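Local structure of nucleoporin NUP159 (1XIP) at residues K20-K25 and L67-I72; I27-N32 and G57-V62; A38-L43 and N336-A341; I45-S50 and D343-G348. The protein is a nuclear pore complex component whose N-terminal beta-propeller tethers the helicase Dbp5 to the pore in mRNA export. One frame throughout, in Å; residues are numbered along the deposited sequence.

Contact 1. Residues K20-K25 and L67-I72; sequences KFLGQK and LLRDHI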
loop_
_atom_site.group_PDB
_atom_site.type_symbol
_atom_site.label_atom_id
_atom_site.label_comp_id
_atom_site.label_asym_id
_atom_site.label_seq_id
_atom_site.Cartn_x
_atom_site.Cartn_y
_atom_site.Cartn_z
ATOM N N LYS A 20 -8.572 13.766 11.995
ATOM C CA LYS A 20 -8.871 13.787 13.420
ATOM C C LYS A 20 -8.295 12.519 14.033
ATOM O O LYS A 20 -8.705 11.413 13.673
ATOM C CB LYS A 20 -10.380 13.853 13.657
ATOM C CG LYS A 20 -10.773 14.716 14.844
ATOM C CD LYS A 20 -10.896 13.897 16.145
ATOM C CE LYS A 20 -10.685 14.783 17.391
ATOM N NZ LYS A 20 -11.962 15.091 18.137
ATOM N N PHE A 21 -7.314 12.684 14.924
ATOM C CA PHE A 21 -6.651 11.558 15.574
ATOM C C PHE A 21 -7.593 10.867 16.542
ATOM O O PHE A 21 -7.928 11.404 17.602
ATOM C CB PHE A 21 -5.415 12.014 16.326
ATOM C CG PHE A 21 -4.687 10.895 17.010
ATOM C CD1 PHE A 21 -3.960 9.946 16.261
ATOM C CD2 PHE A 21 -4.728 10.761 18.406
ATOM C CE1 PHE A 21 -3.277 8.899 16.906
ATOM C CE2 PHE A 21 -4.045 9.709 19.051
ATOM C CZ PHE A 21 -3.319 8.789 18.308
ATOM N N LEU A 22 -8.034 9.679 16.175
ATOM C CA LEU A 22 -9.005 8.990 16.986
ATOM C C LEU A 22 -8.366 8.169 18.120
ATOM O O LEU A 22 -8.944 8.062 19.203
ATOM C CB LEU A 22 -9.943 8.156 16.111
ATOM C CG LEU A 22 -11.384 8.666 16.003
ATOM C CD1 LEU A 22 -11.447 10.166 15.871
ATOM C CD2 LEU A 22 -12.092 8.024 14.847
ATOM N N GLY A 23 -7.186 7.600 17.874
ATOM C CA GLY A 23 -6.425 6.906 18.916
ATOM C C GLY A 23 -5.375 5.920 18.401
ATOM O O GLY A 23 -5.275 5.657 17.193
ATOM N N GLN A 24 -4.602 5.366 19.336
ATOM C CA GLN A 24 -3.466 4.506 19.001
ATOM C C GLN A 24 -3.125 3.551 20.131
ATOM O O GLN A 24 -3.039 3.962 21.285
ATOM C CB GLN A 24 -2.256 5.362 18.739
ATOM C CG GLN A 24 -1.129 4.647 18.102
ATOM C CD GLN A 24 -0.314 5.589 17.249
ATOM O OE1 GLN A 24 -0.114 5.339 16.042
ATOM N NE2 GLN A 24 0.142 6.701 17.857
ATOM N N LYS A 25 -2.905 2.285 19.781
ATOM C CA LYS A 25 -2.556 1.245 20.748
ATOM C C LYS A 25 -1.782 0.116 20.073
ATOM O O LYS A 25 -1.980 -0.168 18.868
ATOM C CB LYS A 25 -3.805 0.700 21.429
ATOM C CG LYS A 25 -4.137 1.431 22.746
ATOM C CD LYS A 25 -5.561 1.198 23.215
ATOM C CE LYS A 25 -6.145 2.452 23.838
ATOM N NZ LYS A 25 -7.256 2.129 24.773
ATOM N N LEU A 67 -15.012 -4.126 17.866
ATOM C CA LEU A 67 -14.145 -4.340 19.011
ATOM C C LEU A 67 -12.859 -3.552 18.866
ATOM O O LEU A 67 -12.458 -2.838 19.780
ATOM C CB LEU A 67 -13.832 -5.821 19.180
ATOM C CG LEU A 67 -14.097 -6.504 20.524
ATOM C CD1 LEU A 67 -13.750 -5.577 21.678
ATOM C CD2 LEU A 67 -15.549 -6.966 20.628
ATOM N N LEU A 68 -12.226 -3.655 17.713
ATOM C CA LEU A 68 -10.981 -2.950 17.480
ATOM C C LEU A 68 -11.184 -1.441 17.559
ATOM O O LEU A 68 -10.405 -0.731 18.190
ATOM C CB LEU A 68 -10.403 -3.354 16.133
ATOM C CG LEU A 68 -9.121 -2.681 15.675
ATOM C CD1 LEU A 68 -7.985 -3.011 16.619
ATOM C CD2 LEU A 68 -8.808 -3.097 14.217
ATOM N N ARG A 69 -12.251 -0.956 16.935
ATOM C CA ARG A 69 -12.578 0.456 17.020
ATOM C C ARG A 69 -12.664 0.890 18.482
ATOM O O ARG A 69 -11.980 1.819 18.889
ATOM C CB ARG A 69 -13.873 0.764 16.276
ATOM C CG ARG A 69 -14.033 2.229 15.928
ATOM C CD ARG A 69 -15.246 2.866 16.592
ATOM N NE ARG A 69 -15.176 4.332 16.713
ATOM C CZ ARG A 69 -15.812 5.195 15.910
ATOM N NH1 ARG A 69 -16.553 4.746 14.892
ATOM N NH2 ARG A 69 -15.699 6.508 16.119
ATOM N N ASP A 70 -13.466 0.174 19.270
ATOM C CA ASP A 70 -13.740 0.516 20.659
ATOM C C ASP A 70 -12.507 0.406 21.547
ATOM O O ASP A 70 -12.332 1.195 22.484
ATOM C CB ASP A 70 -14.837 -0.390 21.205
ATOM C CG ASP A 70 -16.217 -0.012 20.705
ATOM O OD1 ASP A 70 -16.343 0.962 19.934
ATOM O OD2 ASP A 70 -17.251 -0.648 21.026
ATOM N N HIS A 71 -11.672 -0.589 21.264
ATOM C CA HIS A 71 -10.414 -0.770 21.982
ATOM C C HIS A 71 -9.491 0.442 21.787
ATOM O O HIS A 71 -8.878 0.936 22.731
ATOM C CB HIS A 71 -9.714 -2.062 21.538
ATOM C CG HIS A 71 -8.381 -2.276 22.183
ATOM N ND1 HIS A 71 -8.233 -2.510 23.539
ATOM C CD2 HIS A 71 -7.130 -2.278 21.663
ATOM C CE1 HIS A 71 -6.950 -2.649 23.822
ATOM N NE2 HIS A 71 -6.258 -2.511 22.701
ATOM N N ILE A 72 -9.413 0.921 20.553
ATOM C CA ILE A 72 -8.510 2.008 20.208
ATOM C C ILE A 72 -9.020 3.366 20.710
ATOM O O ILE A 72 -8.246 4.177 21.209
ATOM C CB ILE A 72 -8.302 2.046 18.684
ATOM C CG1 ILE A 72 -7.638 0.759 18.177
ATOM C CG2 ILE A 72 -7.563 3.302 18.270
ATOM C CD1 ILE A 72 -6.175 0.617 18.483
#

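Contact 2. Residues I27-N32 and G57-V62; sequences ILPSFN and GSKAVV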
loop_
_atom_site.group_PDB
_atom_site.type_symbol
_atom_site.label_atom_id
_atom_site.label_comp_id
_atom_site.label_asym_id
_atom_site.label_seq_id
_atom_site.Cartn_x
_atom_site.Cartn_y
_atom_site.Cartn_z
ATOM N N ILE A 27 -1.519 -3.454 19.338
ATOM C CA ILE A 27 -2.476 -4.540 19.314
ATOM C C ILE A 27 -1.814 -5.857 18.948
ATOM O O ILE A 27 -2.442 -6.929 19.076
ATOM C CB ILE A 27 -3.650 -4.242 18.350
ATOM C CG1 ILE A 27 -3.153 -4.127 16.905
ATOM C CG2 ILE A 27 -4.443 -2.991 18.837
ATOM C CD1 ILE A 27 -4.190 -4.502 15.868
ATOM N N LEU A 28 -0.558 -5.791 18.505
ATOM C CA LEU A 28 0.170 -6.985 18.096
ATOM C C LEU A 28 1.644 -6.845 18.425
ATOM O O LEU A 28 2.110 -5.752 18.648
ATOM C CB LEU A 28 -0.019 -7.224 16.594
ATOM C CG LEU A 28 -1.402 -7.639 16.104
ATOM C CD1 LEU A 28 -1.434 -7.588 14.564
ATOM C CD2 LEU A 28 -1.693 -9.024 16.595
ATOM N N PRO A 29 2.400 -7.933 18.438
ATOM C CA PRO A 29 3.837 -7.819 18.714
ATOM C C PRO A 29 4.599 -7.083 17.592
ATOM O O PRO A 29 4.191 -7.081 16.428
ATOM C CB PRO A 29 4.297 -9.277 18.843
ATOM C CG PRO A 29 3.294 -10.064 18.097
ATOM C CD PRO A 29 1.983 -9.325 18.192
ATOM N N SER A 30 5.698 -6.443 17.998
ATOM C CA SER A 30 6.590 -5.685 17.129
ATOM C C SER A 30 7.482 -6.589 16.280
ATOM O O SER A 30 7.745 -7.736 16.630
ATOM C CB SER A 30 7.463 -4.769 17.992
ATOM O OG SER A 30 8.424 -4.077 17.220
ATOM N N PHE A 31 7.954 -6.049 15.161
ATOM C CA PHE A 31 8.952 -6.702 14.327
ATOM C C PHE A 31 10.378 -6.428 14.839
ATOM O O PHE A 31 11.354 -6.955 14.283
ATOM C CB PHE A 31 8.832 -6.189 12.898
ATOM C CG PHE A 31 7.753 -6.851 12.095
ATOM C CD1 PHE A 31 7.934 -8.135 11.581
ATOM C CD2 PHE A 31 6.552 -6.177 11.820
ATOM C CE1 PHE A 31 6.949 -8.734 10.809
ATOM C CE2 PHE A 31 5.542 -6.783 11.041
ATOM C CZ PHE A 31 5.746 -8.057 10.537
ATOM N N ASN A 32 10.488 -5.597 15.877
ATOM C CA ASN A 32 11.772 -5.146 16.399
ATOM C C ASN A 32 12.764 -4.764 15.309
ATOM O O ASN A 32 13.955 -5.067 15.401
ATOM C CB ASN A 32 12.373 -6.182 17.342
ATOM C CG ASN A 32 11.499 -6.438 18.548
ATOM O OD1 ASN A 32 11.128 -7.583 18.824
ATOM N ND2 ASN A 32 11.153 -5.370 19.275
ATOM N N GLY A 57 4.831 -8.927 13.669
ATOM C CA GLY A 57 5.751 -9.747 14.455
ATOM C C GLY A 57 5.423 -11.235 14.520
ATOM O O GLY A 57 5.407 -11.812 15.600
ATOM N N SER A 58 5.162 -11.868 13.374
ATOM C CA SER A 58 4.911 -13.314 13.348
ATOM C C SER A 58 3.536 -13.776 13.875
ATOM O O SER A 58 3.216 -14.955 13.759
ATOM C CB SER A 58 6.015 -14.100 14.086
ATOM O OG SER A 58 7.277 -13.966 13.452
ATOM N N LYS A 59 2.736 -12.876 14.443
ATOM C CA LYS A 59 1.366 -13.214 14.845
ATOM C C LYS A 59 0.359 -12.636 13.869
ATOM O O LYS A 59 0.341 -11.419 13.630
ATOM C CB LYS A 59 1.073 -12.692 16.252
ATOM C CG LYS A 59 -0.160 -13.283 16.891
ATOM C CD LYS A 59 -0.730 -12.338 17.929
ATOM C CE LYS A 59 -0.940 -13.000 19.311
ATOM N NZ LYS A 59 -1.974 -12.282 20.170
ATOM N N ALA A 60 -0.459 -13.510 13.281
ATOM C CA ALA A 60 -1.602 -13.110 12.451
ATOM C C ALA A 60 -2.927 -13.258 13.212
ATOM O O ALA A 60 -3.111 -14.213 13.955
ATOM C CB ALA A 60 -1.629 -13.937 11.183
ATOM N N VAL A 61 -3.857 -12.331 13.018
ATOM C CA VAL A 61 -5.173 -12.434 13.692
ATOM C C VAL A 61 -6.357 -12.031 12.815
ATOM O O VAL A 61 -6.261 -11.103 12.030
ATOM C CB VAL A 61 -5.253 -11.571 15.037
ATOM C CG1 VAL A 61 -4.256 -12.039 16.057
ATOM C CG2 VAL A 61 -5.073 -10.081 14.764
ATOM N N VAL A 62 -7.478 -12.718 12.983
ATOM C CA VAL A 62 -8.775 -12.214 12.527
ATOM C C VAL A 62 -9.596 -11.803 13.771
ATOM O O VAL A 62 -9.608 -12.522 14.751
ATOM C CB VAL A 62 -9.500 -13.303 11.727
ATOM C CG1 VAL A 62 -10.877 -12.873 11.323
ATOM C CG2 VAL A 62 -8.708 -13.625 10.508
#

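Contact 3. Residues A38-L43 and N336-A341; sequences ASLQNL and NPIGVA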
loop_
_atom_site.group_PDB
_atom_site.type_symbol
_atom_site.label_atom_id
_atom_site.label_comp_id
_atom_site.label_asym_id
_atom_site.label_seq_id
_atom_site.Cartn_x
_atom_site.Cartn_y
_atom_site.Cartn_z
ATOM N N ALA A 38 9.931 -7.230 1.679
ATOM C CA ALA A 38 8.886 -7.294 0.661
ATOM C C ALA A 38 7.973 -6.142 0.940
ATOM O O ALA A 38 8.048 -5.512 2.007
ATOM C CB ALA A 38 8.119 -8.590 0.763
ATOM N N SER A 39 7.109 -5.829 0.007
ATOM C CA SER A 39 6.135 -4.818 0.302
ATOM C C SER A 39 5.092 -5.503 1.171
ATOM O O SER A 39 4.731 -6.652 0.929
ATOM C CB SER A 39 5.552 -4.266 -0.966
ATOM O OG SER A 39 4.898 -5.276 -1.671
ATOM N N LEU A 40 4.671 -4.841 2.237
ATOM C CA LEU A 40 3.835 -5.507 3.220
ATOM C C LEU A 40 2.461 -4.907 3.189
ATOM O O LEU A 40 2.326 -3.690 3.105
ATOM C CB LEU A 40 4.423 -5.382 4.620
ATOM C CG LEU A 40 5.893 -5.655 4.920
ATOM C CD1 LEU A 40 6.179 -5.231 6.368
ATOM C CD2 LEU A 40 6.174 -7.091 4.770
ATOM N N GLN A 41 1.444 -5.762 3.259
ATOM C CA GLN A 41 0.062 -5.323 3.274
ATOM C C GLN A 41 -0.658 -6.098 4.333
ATOM O O GLN A 41 -1.487 -6.981 4.038
ATOM C CB GLN A 41 -0.565 -5.551 1.928
ATOM C CG GLN A 41 -0.082 -4.535 0.921
ATOM C CD GLN A 41 -0.571 -4.819 -0.460
ATOM O OE1 GLN A 41 -1.572 -4.243 -0.897
ATOM N NE2 GLN A 41 0.137 -5.706 -1.174
ATOM N N ASN A 42 -0.327 -5.774 5.581
ATOM C CA ASN A 42 -0.608 -6.650 6.688
ATOM C C ASN A 42 -1.837 -6.238 7.513
ATOM O O ASN A 42 -1.941 -6.570 8.714
ATOM C CB ASN A 42 0.634 -6.752 7.556
ATOM C CG ASN A 42 1.693 -7.645 6.948
ATOM O OD1 ASN A 42 1.698 -7.909 5.750
ATOM N ND2 ASN A 42 2.598 -8.110 7.773
ATOM N N LEU A 43 -2.767 -5.528 6.867
ATOM C CA LEU A 43 -4.030 -5.169 7.495
ATOM C C LEU A 43 -5.099 -5.020 6.442
ATOM O O LEU A 43 -4.899 -4.331 5.437
ATOM C CB LEU A 43 -3.895 -3.857 8.274
ATOM C CG LEU A 43 -5.210 -3.256 8.748
ATOM C CD1 LEU A 43 -5.609 -3.887 10.084
ATOM C CD2 LEU A 43 -5.116 -1.773 8.881
ATOM N N ASN A 336 6.910 3.330 10.454
ATOM C CA ASN A 336 6.244 3.355 9.151
ATOM C C ASN A 336 5.106 2.320 9.093
ATOM O O ASN A 336 5.042 1.427 9.951
ATOM C CB ASN A 336 7.244 3.099 8.032
ATOM C CG ASN A 336 8.637 3.155 8.508
ATOM O OD1 ASN A 336 9.312 4.170 8.316
ATOM N ND2 ASN A 336 9.095 2.077 9.198
ATOM N N PRO A 337 4.197 2.446 8.120
ATOM C CA PRO A 337 3.047 1.540 8.041
ATOM C C PRO A 337 3.426 0.186 7.459
ATOM O O PRO A 337 4.291 0.112 6.606
ATOM C CB PRO A 337 2.079 2.276 7.105
ATOM C CG PRO A 337 2.942 3.144 6.257
ATOM C CD PRO A 337 4.158 3.469 7.064
ATOM N N ILE A 338 2.777 -0.868 7.926
ATOM C CA ILE A 338 2.932 -2.179 7.313
ATOM C C ILE A 338 1.577 -2.646 6.748
ATOM O O ILE A 338 1.500 -3.676 6.066
ATOM C CB ILE A 338 3.503 -3.201 8.319
ATOM C CG1 ILE A 338 2.469 -3.522 9.405
ATOM C CG2 ILE A 338 4.808 -2.694 8.941
ATOM C CD1 ILE A 338 2.889 -4.621 10.327
ATOM N N GLY A 339 0.522 -1.874 7.039
ATOM C CA GLY A 339 -0.797 -2.064 6.453
ATOM C C GLY A 339 -1.681 -0.837 6.663
ATOM O O GLY A 339 -1.461 -0.050 7.619
ATOM N N VAL A 340 -2.670 -0.664 5.771
ATOM C CA VAL A 340 -3.589 0.484 5.788
ATOM C C VAL A 340 -4.955 -0.014 5.343
ATOM O O VAL A 340 -5.049 -0.834 4.465
ATOM C CB VAL A 340 -3.102 1.613 4.823
ATOM C CG1 VAL A 340 -3.991 2.816 4.882
ATOM C CG2 VAL A 340 -1.686 2.034 5.115
ATOM N N ALA A 341 -6.029 0.457 5.944
ATOM C CA ALA A 341 -7.354 -0.019 5.536
ATOM C C ALA A 341 -8.450 0.983 5.898
ATOM O O ALA A 341 -8.208 1.893 6.691
ATOM C CB ALA A 341 -7.643 -1.385 6.139
HETATM O O HOH W 1 -2.582 -2.930 4.026
#

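Contact 4. Residues I45-S50 and D343-G348; sequences ISNSKS and DVVTSG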
loop_
_atom_site.group_PDB
_atom_site.type_symbol
_atom_site.label_atom_id
_atom_site.label_comp_id
_atom_site.label_asym_id
_atom_site.label_seq_id
_atom_site.Cartn_x
_atom_site.Cartn_y
_atom_site.Cartn_z
ATOM N N ILE A 45 -9.700 -4.792 6.088
ATOM C CA ILE A 45 -10.953 -4.603 6.784
ATOM C C ILE A 45 -12.064 -4.993 5.843
ATOM O O ILE A 45 -12.022 -4.689 4.666
ATOM C CB ILE A 45 -11.117 -3.136 7.209
ATOM C CG1 ILE A 45 -10.170 -2.814 8.368
ATOM C CG2 ILE A 45 -12.588 -2.832 7.532
ATOM C CD1 ILE A 45 -10.194 -1.349 8.818
ATOM N N SER A 46 -13.041 -5.705 6.357
ATOM C CA SER A 46 -14.226 -6.002 5.595
ATOM C C SER A 46 -15.383 -5.321 6.295
ATOM O O SER A 46 -15.764 -5.687 7.413
ATOM C CB SER A 46 -14.450 -7.494 5.553
ATOM O OG SER A 46 -15.814 -7.770 5.464
ATOM N N ASN A 47 -15.919 -4.310 5.640
ATOM C CA ASN A 47 -17.037 -3.558 6.171
ATOM C C ASN A 47 -18.361 -4.328 6.157
ATOM O O ASN A 47 -19.261 -4.023 6.950
ATOM C CB ASN A 47 -17.178 -2.241 5.408
ATOM C CG ASN A 47 -16.090 -1.253 5.761
ATOM O OD1 ASN A 47 -16.072 -0.701 6.854
ATOM N ND2 ASN A 47 -15.174 -1.030 4.838
ATOM N N SER A 48 -18.481 -5.314 5.256
ATOM C CA SER A 48 -19.710 -6.103 5.136
ATOM C C SER A 48 -19.785 -7.132 6.231
ATOM O O SER A 48 -20.852 -7.394 6.776
ATOM C CB SER A 48 -19.778 -6.820 3.782
ATOM O OG SER A 48 -18.793 -7.843 3.703
ATOM N N LYS A 49 -18.654 -7.749 6.533
ATOM C CA LYS A 49 -18.601 -8.749 7.590
ATOM C C LYS A 49 -18.357 -8.116 8.960
ATOM O O LYS A 49 -18.542 -8.766 9.986
ATOM C CB LYS A 49 -17.508 -9.763 7.284
ATOM C CG LYS A 49 -17.938 -10.833 6.372
ATOM C CD LYS A 49 -16.758 -11.660 5.935
ATOM C CE LYS A 49 -17.121 -12.503 4.741
ATOM N NZ LYS A 49 -16.740 -11.735 3.527
ATOM N N SER A 50 -17.930 -6.855 8.964
ATOM C CA SER A 50 -17.460 -6.173 10.172
ATOM C C SER A 50 -16.283 -6.919 10.836
ATOM O O SER A 50 -16.342 -7.255 12.021
ATOM C CB SER A 50 -18.609 -5.960 11.165
ATOM O OG SER A 50 -18.453 -4.729 11.859
ATOM N N ASP A 343 -12.415 1.924 7.177
ATOM C CA ASP A 343 -13.559 1.535 7.974
ATOM C C ASP A 343 -14.668 2.568 7.786
ATOM O O ASP A 343 -14.476 3.758 7.976
ATOM C CB ASP A 343 -13.131 1.403 9.436
ATOM C CG ASP A 343 -14.301 1.322 10.423
ATOM O OD1 ASP A 343 -15.444 0.979 10.058
ATOM O OD2 ASP A 343 -14.141 1.569 11.624
ATOM N N VAL A 344 -15.832 2.066 7.416
ATOM C CA VAL A 344 -16.964 2.863 6.993
ATOM C C VAL A 344 -18.208 2.531 7.839
ATOM O O VAL A 344 -19.179 3.266 7.812
ATOM C CB VAL A 344 -17.220 2.593 5.472
ATOM C CG1 VAL A 344 -18.694 2.587 5.119
ATOM C CG2 VAL A 344 -16.462 3.593 4.625
ATOM N N VAL A 345 -18.156 1.447 8.616
ATOM C CA VAL A 345 -19.377 0.885 9.226
ATOM C C VAL A 345 -19.532 0.952 10.756
ATOM O O VAL A 345 -20.662 0.857 11.255
ATOM C CB VAL A 345 -19.639 -0.583 8.773
ATOM C CG1 VAL A 345 -20.041 -0.631 7.290
ATOM C CG2 VAL A 345 -18.428 -1.491 9.082
ATOM N N THR A 346 -18.422 1.100 11.494
ATOM C CA THR A 346 -18.475 1.169 12.977
ATOM C C THR A 346 -19.184 2.445 13.483
ATOM O O THR A 346 -19.335 3.410 12.729
ATOM C CB THR A 346 -17.049 1.015 13.635
ATOM O OG1 THR A 346 -16.176 2.061 13.185
ATOM C CG2 THR A 346 -16.371 -0.229 13.157
ATOM N N SER A 347 -19.618 2.438 14.753
ATOM C CA SER A 347 -20.165 3.639 15.398
ATOM C C SER A 347 -19.313 4.117 16.561
ATOM O O SER A 347 -18.490 3.367 17.089
ATOM C CB SER A 347 -21.596 3.410 15.867
ATOM O OG SER A 347 -22.058 2.137 15.470
ATOM N N GLY A 348 -19.549 5.381 16.912
ATOM C CA GLY A 348 -18.827 6.036 17.989
ATOM C C GLY A 348 -19.695 6.212 19.224
ATOM O O GLY A 348 -20.819 6.711 19.128
#

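Contact 1. Residues K20-K25 and L67-I72
Ile72, near the C-terminal end of helix 65-73, and Lys25, on the outermost strand of the closing propeller blade, bury more surface here than any other residues. The helix crosses strand 20-25 at 93°, its axis 8.3 Å away. Ile72 works with both branches: CG2, anti to its own backbone N, presses on the peptide after Gly23, 3.4 Å from Gly23 C, while CD1 lies 3.8 Å from Lys25 CB. There is no room for a side chain at Gly23, since a CB there would run into the carbonyl oxygen of Ile72. Leu22 and Gly23 also form a classic beta bulge opposite Ile377.

Past CB, Lys25 passes over one face of the His71 imidazole, its CE still 3.8 Å from Ile72 O. Its CD stands 4.1 Å from the ring centroid, 23° off the normal, a CH-pi contact offset toward the rim. The chain bends at chi3, and NZ donates to His71 O at 2.9 Å, nearly along the C=O axis. Ser74 O and the carboxylate of Asp75 also hold NZ, whereas His71 ND1 bonds to Thr77 O. An alanine in place of Lys25 would keep the CB contact with Ile72 but would probably leave Asp75 without its counter-charge and take from the His71 ring the methylene that covers it.

One lysine thus serves two chemistries, apolar along its methylenes, hydrogen-bonded and ionic at its tip. The ammonium sits beside carbonyls at the helix's C-terminal end, where its positive charge is likely to be favourable.

Contact 2. Residues I27-N32 and G57-V62
Phe31 and Gly57 mark the closest backbone approach, CA to CA 4.4 Å, where the extended loop from residue 28 to 31 runs past residues 57 to 61 at 150°. No hydrogen bond joins the two segments; packing holds them. One face of the Phe31 ring meets the Gly57 backbone, with Gly57 N 3.3 Å above the ring plane and over its centre. Gly57 CA makes a CH-pi contact on the same ring, 14° off the normal. Ser30 O meets Gly57 CA in a C-H...O contact of 3.6 Å. A side chain at Gly57 would collide with the carbonyl oxygens of Pro29 and Ser30, and the positive phi also suits a glycine.

Pro29 and Lys59 cross at about a right angle, Pro29 CG 3.9 Å from Lys59 CB. Leu28 CG is anti to the carbonyl carbon (chi1 -69°), turning the branch toward Val61; its CD2 lies 3.7 Å from Lys59 CD, and the same methyl meets Val61 CG2 tip to tip at 4.0 Å. Ser30 OG accepts from Asn32 N in an ST turn that spans Phe31.

Gly57 and Ser58 form the turn between strands 51-56 and 59-64. Ser56 OG bonds to Pro29 O, and Leu28 packs against Ala54 on that first strand. A backbone bond from Phe31 to Asn371 ties the loop to the closing blade's turn between strands 365-370 and 374-381; Ala60 pairs with Lys85 inside the next blade.

Contact 3. Residues A38-L43 and N336-A341
Leu40 is the first residue of the 38-43 loop to touch the other segment: its CD1 rests 3.9 Å from Ile338 CG2, the two side chains crossing obliquely. The Leu40 and Ile338 carbonyl oxygens, both acceptors, stand only 3.1 Å apart; Leu40 O is served by the hydroxyl of Tyr280. Gln41 turns away from the contact, and its NE2 bonds to Leu132 O.

Asn42 supplies the direct link. Its backbone N donates to Ile338 O at 2.8 Å, with an N-H...O angle of 160°. Asn42 CB packs 4.1 Å from Ile338 CG1, while the amide nitrogen ND2 donates to both Val90 O and Ala55 O, which fixes this buried carboxamide. A CB on Gly339 would strike Leu43 N, and the Asn42 and Gly339 CA atoms can therefore come within 4.6 Å.

Leu43 ends the walk. Its CG is anti to the backbone N (chi1 169°), on the side of Ala341, and CD2 lies 3.7 Å from Ala341 CB. Its carbonyl oxygen accepts a hydrogen bond from water 1, which in turn accepts from Val340 N at 2.9 Å, bridging the backbones.

Near the propeller centre, strand 337-343 of the closing blade, bulged opposite Leu369, adjoins strand 43-46 of the next blade. Backbone bonds from Gln41 to Ile91 and Ser39 to Phe130 carry the loop on to strands 90-96 and 129-134.

Contact 4. Residues I45-S50 and D343-G348
Asn47 bonds to the backbone of Val344 across the junction of two adjacent blades of the beta-propeller, where strands 43-46 and 337-343 both give way to loops. This is the tight part. Asn47 OD1 accepts from Val344 N at 2.8 Å; the bond is fairly straight at the hydrogen, but the donor sits above the carbonyl plane, 37° out of it. ND2 of the same carboxamide donates to Val342 O, so both of its ends grip the strand terminus. Val345 closes in beside it, CG2 3.3 Å from Asn47 OD1 and CG1 3.8 Å from Asn47 CB. An alanine at Asn47 would probably leave Val344 N and Val342 O without these partners and the loop freer to shift.

The rest is looser. Ile45 CD1 only grazes Asp343 CB at 4.1 Å, Ser50 OG stays 4.3 Å from Val345 CG2, and Val344 is exposed, as is Val345 despite its packing on Asn47.

Each loop also braces itself. Ser46 OG accepts from Lys49 N in an ST motif, and Asp343 OD1 accepts from Val345 N in an Asx turn. The other carboxylate oxygen, Asp343 OD2, receives the hydroxyl Thr346 OG1 on its syn side, 2.6 Å away.

All four contacts gather where the closing blade, built from both ends of the chain, meets the blade that follows it. Contacts 1 and 2 have centres about 17 Å apart and are joined by Ile27, whose CG2 lies 4.0 Å from both His71 CD2 and Ile72 CD1. Contacts 2 and 3, about 12 Å between centres, meet where Phe31 CE2 packs 3.5 Å from Ile338 CD1. Ala341 CB against Ile45 CG1, at 3.7 Å, carries contact 3 on to contact 4. Arg69 NH1, 3.2 Å from Thr346 OG1 in a probable hydrogen bond, ties contact 4 back to contact 1. The domain containing them all is the region that interacts with Dbp5.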